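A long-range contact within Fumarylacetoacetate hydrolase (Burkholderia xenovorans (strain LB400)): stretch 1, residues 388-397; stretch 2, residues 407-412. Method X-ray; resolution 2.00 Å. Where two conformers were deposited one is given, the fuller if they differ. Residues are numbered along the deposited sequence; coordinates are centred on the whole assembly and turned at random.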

ATOM      1  N   SER B 388       7.099   2.242 -23.232  1.00 36.27           N
ATOM      2  CA  SER B 388       5.823   1.546 -23.290  1.00 33.98           C
ATOM      3  C   SER B 388       5.437   1.307 -24.742  1.00 39.80           C
ATOM      4  O   SER B 388       5.783   2.094 -25.621  1.00 38.57           O
ATOM      5  CB  SER B 388       4.717   2.341 -22.586  1.00 42.28           C
ATOM      6  OG  SER B 388       4.421   3.531 -23.298  1.00 36.66           O
ATOM      7  N   LEU B 389       4.697   0.217 -24.984  1.00 37.97           N
ATOM      8  CA  LEU B 389       4.145   0.002 -26.318  1.00 35.27           C
ATOM      9  C   LEU B 389       3.197   1.124 -26.705  1.00 40.92           C
ATOM     10  O   LEU B 389       3.102   1.469 -27.889  1.00 37.46           O
ATOM     11  CB  LEU B 389       3.427  -1.348 -26.409  1.00 34.35           C
ATOM     12  CG  LEU B 389       4.254  -2.629 -26.532  1.00 37.34           C
ATOM     13  CD1 LEU B 389       5.219  -2.529 -27.692  1.00 44.42           C
ATOM     14  CD2 LEU B 389       5.004  -2.937 -25.250  1.00 42.64           C
ATOM     15  N   LEU B 390       2.496   1.707 -25.724  1.00 37.83           N
ATOM     16  CA  LEU B 390       1.655   2.867 -26.000  1.00 36.18           C
ATOM     17  C   LEU B 390       2.447   3.968 -26.705  1.00 43.48           C
ATOM     18  O   LEU B 390       1.981   4.553 -27.692  1.00 40.78           O
ATOM     19  CB  LEU B 390       1.036   3.385 -24.699  1.00 35.15           C
ATOM     20  CG  LEU B 390       0.296   4.722 -24.824  1.00 41.22           C
ATOM     21  CD1 LEU B 390      -0.972   4.563 -25.656  1.00 38.90           C
ATOM     22  CD2 LEU B 390      -0.001   5.340 -23.450  1.00 35.19           C
ATOM     23  N   GLU B 391       3.661   4.250 -26.230  1.00 40.95           N
ATOM     24  CA  GLU B 391       4.491   5.243 -26.908  1.00 39.68           C
ATOM     25  C   GLU B 391       5.134   4.666 -28.163  1.00 47.59           C
ATOM     26  O   GLU B 391       5.111   5.298 -29.224  1.00 42.32           O
ATOM     27  CB  GLU B 391       5.571   5.773 -25.968  1.00 39.37           C
ATOM     28  CG  GLU B 391       5.047   6.396 -24.679  1.00 39.08           C
ATOM     29  CD  GLU B 391       6.116   6.457 -23.628  1.00 37.74           C
ATOM     30  OE1 GLU B 391       6.833   7.472 -23.573  1.00 38.76           O
ATOM     31  OE2 GLU B 391       6.259   5.477 -22.868  1.00 37.84           O
ATOM     32  N   LEU B 392       5.722   3.471 -28.053  1.00 39.88           N
ATOM     33  CA  LEU B 392       6.477   2.908 -29.168  1.00 40.95           C
ATOM     34  C   LEU B 392       5.629   2.791 -30.430  1.00 48.71           C
ATOM     35  O   LEU B 392       6.143   2.989 -31.539  1.00 47.56           O
ATOM     36  CB  LEU B 392       7.050   1.542 -28.776  1.00 39.82           C
ATOM     37  CG  LEU B 392       8.122   1.582 -27.681  1.00 42.55           C
ATOM     38  CD1 LEU B 392       8.444   0.195 -27.145  1.00 37.97           C
ATOM     39  CD2 LEU B 392       9.384   2.292 -28.182  1.00 42.20           C
ATOM     40  N   THR B 393       4.337   2.495 -30.289  1.00 46.12           N
ATOM     41  CA  THR B 393       3.448   2.339 -31.436  1.00 53.98           C
ATOM     42  C   THR B 393       2.496   3.518 -31.600  1.00 53.99           C
ATOM     43  O   THR B 393       1.606   3.468 -32.456  1.00 54.51           O
ATOM     44  CB  THR B 393       2.643   1.036 -31.328  1.00 47.93           C
ATOM     45  OG1 THR B 393       1.665   1.148 -30.289  1.00 49.00           O
ATOM     46  CG2 THR B 393       3.555  -0.134 -31.019  1.00 42.84           C
ATOM     47  N   TRP B 394       2.681   4.578 -30.818  1.00 49.43           N
ATOM     48  CA  TRP B 394       1.785   5.736 -30.788  0.50 54.03           C
ATOM     49  C   TRP B 394       0.325   5.285 -30.774  1.00 51.47           C
ATOM     50  O   TRP B 394      -0.463   5.541 -31.687  1.00 54.50           O
ATOM     51  CB  TRP B 394       2.061   6.696 -31.946  0.50 57.53           C
ATOM     52  CG  TRP B 394       1.593   8.099 -31.652  0.50 58.78           C
ATOM     53  CD1 TRP B 394       0.507   8.734 -32.185  0.50 60.12           C
ATOM     54  CD2 TRP B 394       2.188   9.028 -30.734  0.50 57.80           C
ATOM     55  NE1 TRP B 394       0.397  10.003 -31.666  0.50 60.36           N
ATOM     56  CE2 TRP B 394       1.415  10.208 -30.773  0.50 58.10           C
ATOM     57  CE3 TRP B 394       3.304   8.979 -29.890  0.50 55.98           C
ATOM     58  CZ2 TRP B 394       1.722  11.327 -30.001  0.50 54.58           C
ATOM     59  CZ3 TRP B 394       3.602  10.092 -29.118  0.50 53.27           C
ATOM     60  CH2 TRP B 394       2.814  11.249 -29.180  0.50 51.67           C
ATOM     61  N   ASN B 395      -0.018   4.589 -29.691  1.00 45.51           N
ATOM     62  CA  ASN B 395      -1.362   4.063 -29.463  1.00 49.25           C
ATOM     63  C   ASN B 395      -1.824   3.149 -30.599  1.00 50.87           C
ATOM     64  O   ASN B 395      -3.024   3.019 -30.854  1.00 44.84           O
ATOM     65  CB  ASN B 395      -2.370   5.192 -29.242  1.00 47.95           C
ATOM     66  CG  ASN B 395      -3.600   4.722 -28.507  1.00 44.82           C
ATOM     67  OD1 ASN B 395      -3.597   3.641 -27.905  1.00 41.79           O
ATOM     68  ND2 ASN B 395      -4.662   5.526 -28.545  1.00 45.23           N
ATOM     69  N   GLY B 396      -0.882   2.501 -31.282  1.00 50.71           N
ATOM     70  CA  GLY B 396      -1.224   1.588 -32.350  1.00 53.48           C
ATOM     71  C   GLY B 396      -1.282   2.212 -33.724  1.00 58.11           C
ATOM     72  O   GLY B 396      -1.671   1.530 -34.679  1.00 55.89           O
ATOM     73  N   LYS B 397      -0.911   3.488 -33.854  1.00 54.88           N
ATOM     74  CA  LYS B 397      -0.921   4.136 -35.159  1.00 53.76           C
ATOM     75  C   LYS B 397       0.200   3.603 -36.045  1.00 56.45           C
ATOM     76  O   LYS B 397       0.033   3.477 -37.264  1.00 58.38           O
ATOM     77  CB  LYS B 397      -0.808   5.652 -34.983  1.00 53.50           C
ATOM     78  N   THR B 407       4.195  -8.345 -35.833  1.00 41.21           N
ATOM     79  CA  THR B 407       3.927  -6.949 -35.511  1.00 40.69           C
ATOM     80  C   THR B 407       3.167  -6.861 -34.193  1.00 41.61           C
ATOM     81  O   THR B 407       2.338  -7.719 -33.881  1.00 38.10           O
ATOM     82  CB  THR B 407       3.137  -6.252 -36.640  1.00 42.09           C
ATOM     83  OG1 THR B 407       1.833  -6.830 -36.753  1.00 54.59           O
ATOM     84  CG2 THR B 407       3.860  -6.411 -37.976  1.00 43.75           C
ATOM     85  N   ARG B 408       3.462  -5.832 -33.405  1.00 41.05           N
ATOM     86  CA  ARG B 408       2.776  -5.640 -32.137  1.00 37.47           C
ATOM     87  C   ARG B 408       2.259  -4.219 -32.040  1.00 41.64           C
ATOM     88  O   ARG B 408       2.982  -3.266 -32.355  1.00 39.77           O
ATOM     89  CB  ARG B 408       3.692  -5.943 -30.944  1.00 36.37           C
ATOM     90  CG  ARG B 408       3.905  -7.428 -30.691  1.00 43.33           C
ATOM     91  CD  ARG B 408       2.587  -8.132 -30.383  1.00 42.62           C
ATOM     92  NE  ARG B 408       2.772  -9.545 -30.082  1.00 33.70           N
ATOM     93  CZ  ARG B 408       2.854 -10.506 -31.002  1.00 41.87           C
ATOM     94  NH1 ARG B 408       2.788 -10.202 -32.293  1.00 35.54           N
ATOM     95  NH2 ARG B 408       3.003 -11.775 -30.631  1.00 33.49           N
ATOM     96  N   SER B 409       1.009  -4.083 -31.611  1.00 38.93           N
ATOM     97  CA  SER B 409       0.530  -2.809 -31.096  1.00 39.88           C
ATOM     98  C   SER B 409       0.620  -2.861 -29.579  1.00 40.24           C
ATOM     99  O   SER B 409       1.504  -2.236 -28.990  1.00 35.91           O
ATOM    100  CB  SER B 409      -0.891  -2.520 -31.572  1.00 40.56           C
ATOM    101  OG  SER B 409      -0.874  -2.134 -32.932  1.00 44.76           O
ATOM    102  N   PHE B 410      -0.254  -3.631 -28.941  1.00 36.94           N
ATOM    103  CA  PHE B 410      -0.136  -3.922 -27.519  1.00 38.82           C
ATOM    104  C   PHE B 410       0.222  -5.398 -27.335  1.00 38.97           C
ATOM    105  O   PHE B 410       0.400  -6.138 -28.306  1.00 41.65           O
ATOM    106  CB  PHE B 410      -1.416  -3.509 -26.784  1.00 32.65           C
ATOM    107  CG  PHE B 410      -1.603  -2.019 -26.726  1.00 33.39           C
ATOM    108  CD1 PHE B 410      -0.972  -1.263 -25.741  1.00 32.95           C
ATOM    109  CD2 PHE B 410      -2.354  -1.363 -27.686  1.00 39.87           C
ATOM    110  CE1 PHE B 410      -1.116   0.123 -25.698  1.00 37.69           C
ATOM    111  CE2 PHE B 410      -2.505   0.012 -27.657  1.00 43.18           C
ATOM    112  CZ  PHE B 410      -1.884   0.765 -26.658  1.00 41.25           C
ATOM    113  N   ILE B 411       0.374  -5.812 -26.073  1.00 32.69           N
ATOM    114  CA  ILE B 411       0.852  -7.158 -25.772  1.00 32.18           C
ATOM    115  C   ILE B 411      -0.230  -8.192 -26.071  1.00 30.46           C
ATOM    116  O   ILE B 411      -1.412  -7.998 -25.759  1.00 34.43           O
ATOM    117  CB  ILE B 411       1.295  -7.260 -24.304  1.00 33.01           C
ATOM    118  CG1 ILE B 411       2.438  -6.287 -23.994  1.00 29.60           C
ATOM    119  CG2 ILE B 411       1.719  -8.687 -23.979  1.00 28.56           C
ATOM    120  CD1 ILE B 411       2.653  -6.115 -22.493  1.00 28.53           C
ATOM    121  N   GLU B 412       0.175  -9.312 -26.643  1.00 30.20           N
ATOM    122  CA  GLU B 412      -0.743 -10.388 -26.972  1.00 29.99           C
ATOM    123  C   GLU B 412      -0.497 -11.587 -26.062  1.00 29.74           C
ATOM    124  O   GLU B 412       0.540 -11.684 -25.394  1.00 28.55           O
ATOM    125  CB  GLU B 412      -0.617 -10.751 -28.461  1.00 37.15           C
ATOM    126  CG  GLU B 412      -1.600  -9.944 -29.292  1.00 37.33           C
ATOM    127  CD  GLU B 412      -1.097  -9.604 -30.660  1.00 55.79           C
ATOM    128  OE1 GLU B 412      -1.610  -8.627 -31.245  1.00 61.57           O
ATOM    129  OE2 GLU B 412      -0.197 -10.310 -31.158  1.00 66.69           O
TER

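No hydrogen bond crosses between the two stretches, and the backbone carbonyl of Ser 409 is buried by the contact without a polar partner anywhere in the model. Its nearest neighbours across the contact include carbon: Ser 409 O lies 3.3 Å from Leu 389 CB and 3.6 Å from Thr 393 CG2. Thr 393 OG1 is also 3.6 Å from Ser 409 O, but it donates its proton to Leu 389 O instead. The association therefore rests on packing, with 348 Å² buried over both sides.

Phe 410 contributes the largest share of this surface. Its CA-to-CB bond points sideways, but chi1 in the m well (-69°) brings the end of the ring nearer to the first stretch. There Phe 410 CZ packs 4.0 Å from Leu 390 CD1, and Phe 410 CE1 lies 3.9 Å from Leu 390 CA. Asn 395 OD1 approaches the ring edge, near its plane, 3.6 Å from Phe 410 CZ; this oxygen is hydrogen-bonded elsewhere in the structure. Leu 389, whose CA-to-CB bond points toward the second stretch, extends the apolar surface, with Leu 389 CD2 4.4 Å from Ile 411 CG1.

Thr 393 lies at the end of the helix, where Thr 393 OG1 donates to Leu 389 O (2.8 Å) and Thr 393 CG2 lies 3.5 Å from Arg 408 O. Beyond it, a type I' turn from Trp 394 to Lys 397 brings Gly 396 beside Ser 409, where Gly 396 CA lies 3.8 Å from Ser 409 OG. Glycine fits here: at its phi/psi of 92/6 a CB would be jammed against the preceding carbonyl oxygen, and would also stand 3.6 Å from Ser 409 OG. At the other end of the stretch, Ser 388 caps the helix, Ser 388 OG accepting from Glu 391 N at 3.1 Å.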